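Local coordinates for protein aromatic-amino-acid transaminase TyrB (Burkholderia cenocepacia K56-2Valvano, PDB 4WD2) that probably transfers amino groups between aromatic amino acids and 2-oxo acids, using pyridoxal phosphate held as a Schiff base on a lysine, at residues 240-252 and 260-272. Numbering follows the deposited sequence.
Sequences ARRGVPTLVANSF and GERVGGLSVVCED
Strands 246-251 and 264-269 run antiparallel, their axes 4.6 Å apart at closest approach and 166° between their directions, with Val248 facing Ser267 and Asn250 facing Gly265 as hydrogen-bonded pairs. Val248 N reaches Ser267 O at 2.6 Å, and Val269 N reaches Thr246 O at 2.8 Å. Past the strand, Phe252 N bonds to Val263 O and prolongs the ladder toward the cofactor.

On one, largely apolar face Leu247 and Val268 lie side by side, Leu247 CG 3.9 Å from Val268 CG2; branched aliphatic chains suit this buried layer, where Leu247 also meets Phe217. Farther along, Leu266 turns CG anti to its backbone N (chi1 175°), which brings CD1 over the peptide of Val248, 3.5 Å from Val248 O, while the same side chain packs on Ala114 and Val117 of helix 110-125. Ala249, a small residue, packs on Ala114 too, consistent with close approach of helix and sheet. Glycine suits position 264, where a CB would crowd Asn250 O.

The other face mixes valines with polar groups. Val269 CG1 and CG2 each lie 4.1 Å from Ala240 CB, tying the strand to helix 234-241. The chain leaves that helix through a Schellman motif at Gly243, whose positive phi favours glycine. Ser267 OG donates to a water that in turn donates to Val248 O; Ser267 OG is also hydrogen-bonded to Thr105 OG1 of strand 103-108. Phe252 sets CB 3.8 Å from Val263 CG2, its ring packing against Val86 and Leu89 of helix 80-91.

These are adjacent strands of the mixed central sheet of a fold-type I aminotransferase. Main-chain bonds at Asn250–Gly265 and Phe252–Val263 fix the strand ends from which Ser251, its OG also bonded to Ser253 N, and Arg262 reach the phosphate of the pyridoxal-lysine at position 254, whose negative charge the guanidinium probably offsets.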
loop_
_atom_site.group_PDB
_atom_site.type_symbol
_atom_site.label_atom_id
_atom_site.label_comp_id
_atom_site.label_asym_id
_atom_site.label_seq_id
_atom_site.Cartn_x
_atom_site.Cartn_y
_atom_site.Cartn_z
ATOM N N ALA A 240 -27.364 -2.827 0.405
ATOM C CA ALA A 240 -27.123 -4.256 0.245
ATOM C C ALA A 240 -28.385 -5.108 0.448
ATOM O O ALA A 240 -28.581 -6.100 -0.258
ATOM C CB ALA A 240 -26.019 -4.708 1.197
ATOM N N ARG A 241 -29.241 -4.739 1.398
ATOM C CA ARG A 241 -30.497 -5.467 1.581
ATOM C C ARG A 241 -31.381 -5.375 0.334
ATOM O O ARG A 241 -32.155 -6.288 0.031
ATOM C CB ARG A 241 -31.267 -4.941 2.797
ATOM C CG ARG A 241 -30.847 -5.555 4.140
ATOM C CD ARG A 241 -31.801 -5.138 5.260
ATOM N NE ARG A 241 -31.781 -3.695 5.510
ATOM C CZ ARG A 241 -30.998 -3.096 6.409
ATOM N NH1 ARG A 241 -30.158 -3.809 7.149
ATOM N NH2 ARG A 241 -31.053 -1.777 6.569
ATOM N N ARG A 242 -31.258 -4.268 -0.388
ATOM C CA ARG A 242 -32.113 -4.023 -1.539
ATOM C C ARG A 242 -31.462 -4.507 -2.832
ATOM O O ARG A 242 -32.007 -4.326 -3.920
ATOM C CB ARG A 242 -32.461 -2.531 -1.626
ATOM C CG ARG A 242 -33.409 -2.078 -0.512
ATOM C CD ARG A 242 -33.761 -0.597 -0.617
ATOM N NE ARG A 242 -34.364 -0.274 -1.909
ATOM C CZ ARG A 242 -34.863 0.916 -2.231
ATOM N NH1 ARG A 242 -34.831 1.909 -1.351
ATOM N NH2 ARG A 242 -35.388 1.111 -3.437
ATOM N N GLY A 243 -30.290 -5.118 -2.700
ATOM C CA GLY A 243 -29.613 -5.750 -3.821
ATOM C C GLY A 243 -28.922 -4.811 -4.793
ATOM O O GLY A 243 -28.656 -5.178 -5.937
ATOM N N VAL A 244 -28.623 -3.598 -4.351
ATOM C CA VAL A 244 -28.004 -2.606 -5.226
ATOM C C VAL A 244 -26.497 -2.846 -5.335
ATOM O O VAL A 244 -25.827 -3.027 -4.317
ATOM C CB VAL A 244 -28.283 -1.170 -4.713
ATOM C CG1 VAL A 244 -27.601 -0.130 -5.596
ATOM C CG2 VAL A 244 -29.790 -0.916 -4.656
ATOM N N PRO A 245 -25.964 -2.874 -6.574
ATOM C CA PRO A 245 -24.514 -2.970 -6.792
ATOM C C PRO A 245 -23.781 -1.840 -6.089
ATOM O O PRO A 245 -23.910 -0.689 -6.499
ATOM C CB PRO A 245 -24.368 -2.844 -8.316
ATOM C CG PRO A 245 -25.661 -2.195 -8.773
ATOM C CD PRO A 245 -26.699 -2.776 -7.849
ATOM N N THR A 246 -23.020 -2.158 -5.050
ATOM C CA THR A 246 -22.431 -1.120 -4.215
ATOM C C THR A 246 -20.980 -1.426 -3.874
ATOM O O THR A 246 -20.646 -2.558 -3.525
ATOM C CB THR A 246 -23.233 -0.956 -2.900
ATOM O OG1 THR A 246 -24.604 -0.673 -3.210
ATOM C CG2 THR A 246 -22.662 0.161 -2.031
ATOM N N LEU A 247 -20.115 -0.426 -3.967
ATOM C CA LEU A 247 -18.771 -0.580 -3.431
ATOM C C LEU A 247 -18.738 0.169 -2.117
ATOM O O LEU A 247 -19.338 1.241 -1.996
ATOM C CB LEU A 247 -17.686 -0.058 -4.394
ATOM C CG LEU A 247 -17.560 -0.724 -5.772
ATOM C CD1 LEU A 247 -18.549 -0.141 -6.767
ATOM C CD2 LEU A 247 -16.149 -0.619 -6.312
ATOM N N VAL A 248 -18.067 -0.415 -1.128
ATOM C CA VAL A 248 -17.936 0.208 0.179
ATOM C C VAL A 248 -16.488 0.268 0.643
ATOM O O VAL A 248 -15.853 -0.764 0.853
ATOM C CB VAL A 248 -18.735 -0.534 1.261
ATOM C CG1 VAL A 248 -18.610 0.217 2.595
ATOM C CG2 VAL A 248 -20.189 -0.690 0.846
ATOM N N ALA A 249 -15.973 1.481 0.808
ATOM C CA ALA A 249 -14.652 1.666 1.392
ATOM C C ALA A 249 -14.767 2.058 2.864
ATOM O O ALA A 249 -15.339 3.092 3.183
ATOM C CB ALA A 249 -13.870 2.719 0.612
ATOM N N ASN A 250 -14.238 1.229 3.762
ATOM C CA ASN A 250 -14.263 1.557 5.184
ATOM C C ASN A 250 -12.847 1.669 5.752
ATOM O O ASN A 250 -11.950 0.907 5.388
ATOM C CB ASN A 250 -15.095 0.530 5.980
ATOM C CG ASN A 250 -14.343 -0.766 6.257
ATOM O OD1 ASN A 250 -14.147 -1.590 5.359
ATOM N ND2 ASN A 250 -13.940 -0.961 7.513
ATOM N N SER A 251 -12.656 2.654 6.625
ATOM C CA SER A 251 -11.357 2.941 7.228
ATOM C C SER A 251 -11.341 2.595 8.709
ATOM O O SER A 251 -12.338 2.801 9.412
ATOM C CB SER A 251 -10.998 4.418 7.039
ATOM O OG SER A 251 -9.878 4.791 7.830
ATOM N N PHE A 252 -10.208 2.073 9.174
ATOM C CA PHE A 252 -9.992 1.848 10.598
ATOM C C PHE A 252 -9.012 2.860 11.179
ATOM O O PHE A 252 -8.587 2.728 12.323
ATOM C CB PHE A 252 -9.472 0.434 10.850
ATOM C CG PHE A 252 -10.477 -0.636 10.574
ATOM C CD1 PHE A 252 -11.763 -0.546 11.083
ATOM C CD2 PHE A 252 -10.142 -1.728 9.798
ATOM C CE1 PHE A 252 -12.695 -1.541 10.834
ATOM C CE2 PHE A 252 -11.065 -2.722 9.543
ATOM C CZ PHE A 252 -12.346 -2.632 10.066
ATOM N N GLY A 260 -1.594 5.490 11.252
ATOM C CA GLY A 260 -0.290 5.204 10.679
ATOM C C GLY A 260 0.011 3.744 10.386
ATOM O O GLY A 260 1.102 3.421 9.907
ATOM N N GLU A 261 -0.932 2.855 10.670
ATOM C CA GLU A 261 -0.728 1.450 10.342
ATOM C C GLU A 261 -1.559 1.032 9.128
ATOM O O GLU A 261 -1.568 -0.137 8.750
ATOM C CB GLU A 261 -1.039 0.551 11.547
ATOM C CG GLU A 261 -0.146 0.765 12.785
ATOM C CD GLU A 261 1.358 0.530 12.549
ATOM O OE1 GLU A 261 1.770 0.073 11.459
ATOM O OE2 GLU A 261 2.137 0.805 13.485
ATOM N N ARG A 262 -2.247 2.003 8.531
ATOM C CA ARG A 262 -2.920 1.847 7.236
ATOM C C ARG A 262 -3.787 0.592 7.118
ATOM O O ARG A 262 -3.428 -0.372 6.430
ATOM C CB ARG A 262 -1.882 1.861 6.104
ATOM C CG ARG A 262 -0.853 2.989 6.206
ATOM C CD ARG A 262 -1.494 4.359 6.361
ATOM N NE ARG A 262 -2.356 4.704 5.234
ATOM C CZ ARG A 262 -3.595 5.174 5.358
ATOM N NH1 ARG A 262 -4.313 5.458 4.277
ATOM N NH2 ARG A 262 -4.115 5.355 6.565
ATOM N N VAL A 263 -4.933 0.614 7.787
ATOM C CA VAL A 263 -5.845 -0.515 7.762
ATOM C C VAL A 263 -7.260 -0.083 7.391
ATOM O O VAL A 263 -7.800 0.882 7.934
ATOM C CB VAL A 263 -5.862 -1.249 9.116
ATOM C CG1 VAL A 263 -4.690 -2.215 9.193
ATOM C CG2 VAL A 263 -5.811 -0.254 10.261
ATOM N N GLY A 264 -7.836 -0.805 6.437
ATOM C CA GLY A 264 -9.176 -0.534 5.963
ATOM C C GLY A 264 -9.729 -1.731 5.226
ATOM O O GLY A 264 -9.087 -2.784 5.172
ATOM N N GLY A 265 -10.926 -1.584 4.664
ATOM C CA GLY A 265 -11.503 -2.638 3.853
ATOM C C GLY A 265 -12.176 -2.114 2.600
ATOM O O GLY A 265 -12.581 -0.950 2.530
ATOM N N LEU A 266 -12.279 -2.976 1.598
ATOM C CA LEU A 266 -13.101 -2.701 0.432
ATOM C C LEU A 266 -14.091 -3.841 0.267
ATOM O O LEU A 266 -13.702 -5.006 0.218
ATOM C CB LEU A 266 -12.251 -2.542 -0.834
ATOM C CG LEU A 266 -13.044 -2.360 -2.135
ATOM C CD1 LEU A 266 -13.913 -1.108 -2.095
ATOM C CD2 LEU A 266 -12.108 -2.334 -3.351
ATOM N N SER A 267 -15.375 -3.503 0.189
ATOM C CA SER A 267 -16.403 -4.499 -0.063
ATOM C C SER A 267 -17.212 -4.122 -1.287
ATOM O O SER A 267 -17.575 -2.956 -1.474
ATOM C CB SER A 267 -17.331 -4.651 1.144
ATOM O OG SER A 267 -16.641 -5.184 2.256
ATOM N N VAL A 268 -17.501 -5.117 -2.118
ATOM C CA VAL A 268 -18.379 -4.914 -3.262
ATOM C C VAL A 268 -19.559 -5.881 -3.170
ATOM O O VAL A 268 -19.369 -7.092 -3.023
ATOM C CB VAL A 268 -17.621 -5.099 -4.592
ATOM C CG1 VAL A 268 -18.528 -4.786 -5.775
ATOM C CG2 VAL A 268 -16.388 -4.207 -4.621
ATOM N N VAL A 269 -20.773 -5.334 -3.232
ATOM C CA VAL A 269 -21.997 -6.124 -3.158
ATOM C C VAL A 269 -22.478 -6.454 -4.560
ATOM O O VAL A 269 -22.748 -5.550 -5.351
ATOM C CB VAL A 269 -23.106 -5.375 -2.408
ATOM C CG1 VAL A 269 -24.347 -6.249 -2.269
ATOM C CG2 VAL A 269 -22.610 -4.905 -1.049
ATOM N N CYS A 270 -22.597 -7.744 -4.867
ATOM C CA CYS A 270 -22.860 -8.186 -6.239
ATOM C C CYS A 270 -24.188 -8.930 -6.369
ATOM O O CYS A 270 -24.819 -9.262 -5.366
ATOM C CB CYS A 270 -21.715 -9.077 -6.731
ATOM S SG CYS A 270 -20.081 -8.334 -6.535
ATOM N N GLU A 271 -24.604 -9.199 -7.607
ATOM C CA GLU A 271 -25.929 -9.761 -7.859
ATOM C C GLU A 271 -26.075 -11.207 -7.369
ATOM O O GLU A 271 -27.179 -11.630 -7.018
ATOM C CB GLU A 271 -26.279 -9.667 -9.352
ATOM C CG GLU A 271 -25.242 -10.247 -10.305
ATOM C CD GLU A 271 -24.248 -9.211 -10.826
ATOM O OE1 GLU A 271 -23.807 -8.338 -10.044
ATOM O OE2 GLU A 271 -23.910 -9.277 -12.028
ATOM N N ASP A 272 -24.983 -11.967 -7.351
ATOM C CA ASP A 272 -24.992 -13.296 -6.726
ATOM C C ASP A 272 -23.587 -13.716 -6.295
ATOM O O ASP A 272 -22.618 -12.990 -6.525
ATOM C CB ASP A 272 -25.611 -14.355 -7.658
ATOM C CG ASP A 272 -24.890 -14.480 -8.993
ATOM O OD1 ASP A 272 -23.711 -14.087 -9.098
ATOM O OD2 ASP A 272 -25.512 -15.002 -9.943
HETATM O O HOH W 1 -25.602 -6.221 -6.447
HETATM O O HOH W 2 -15.558 -2.565 3.248
#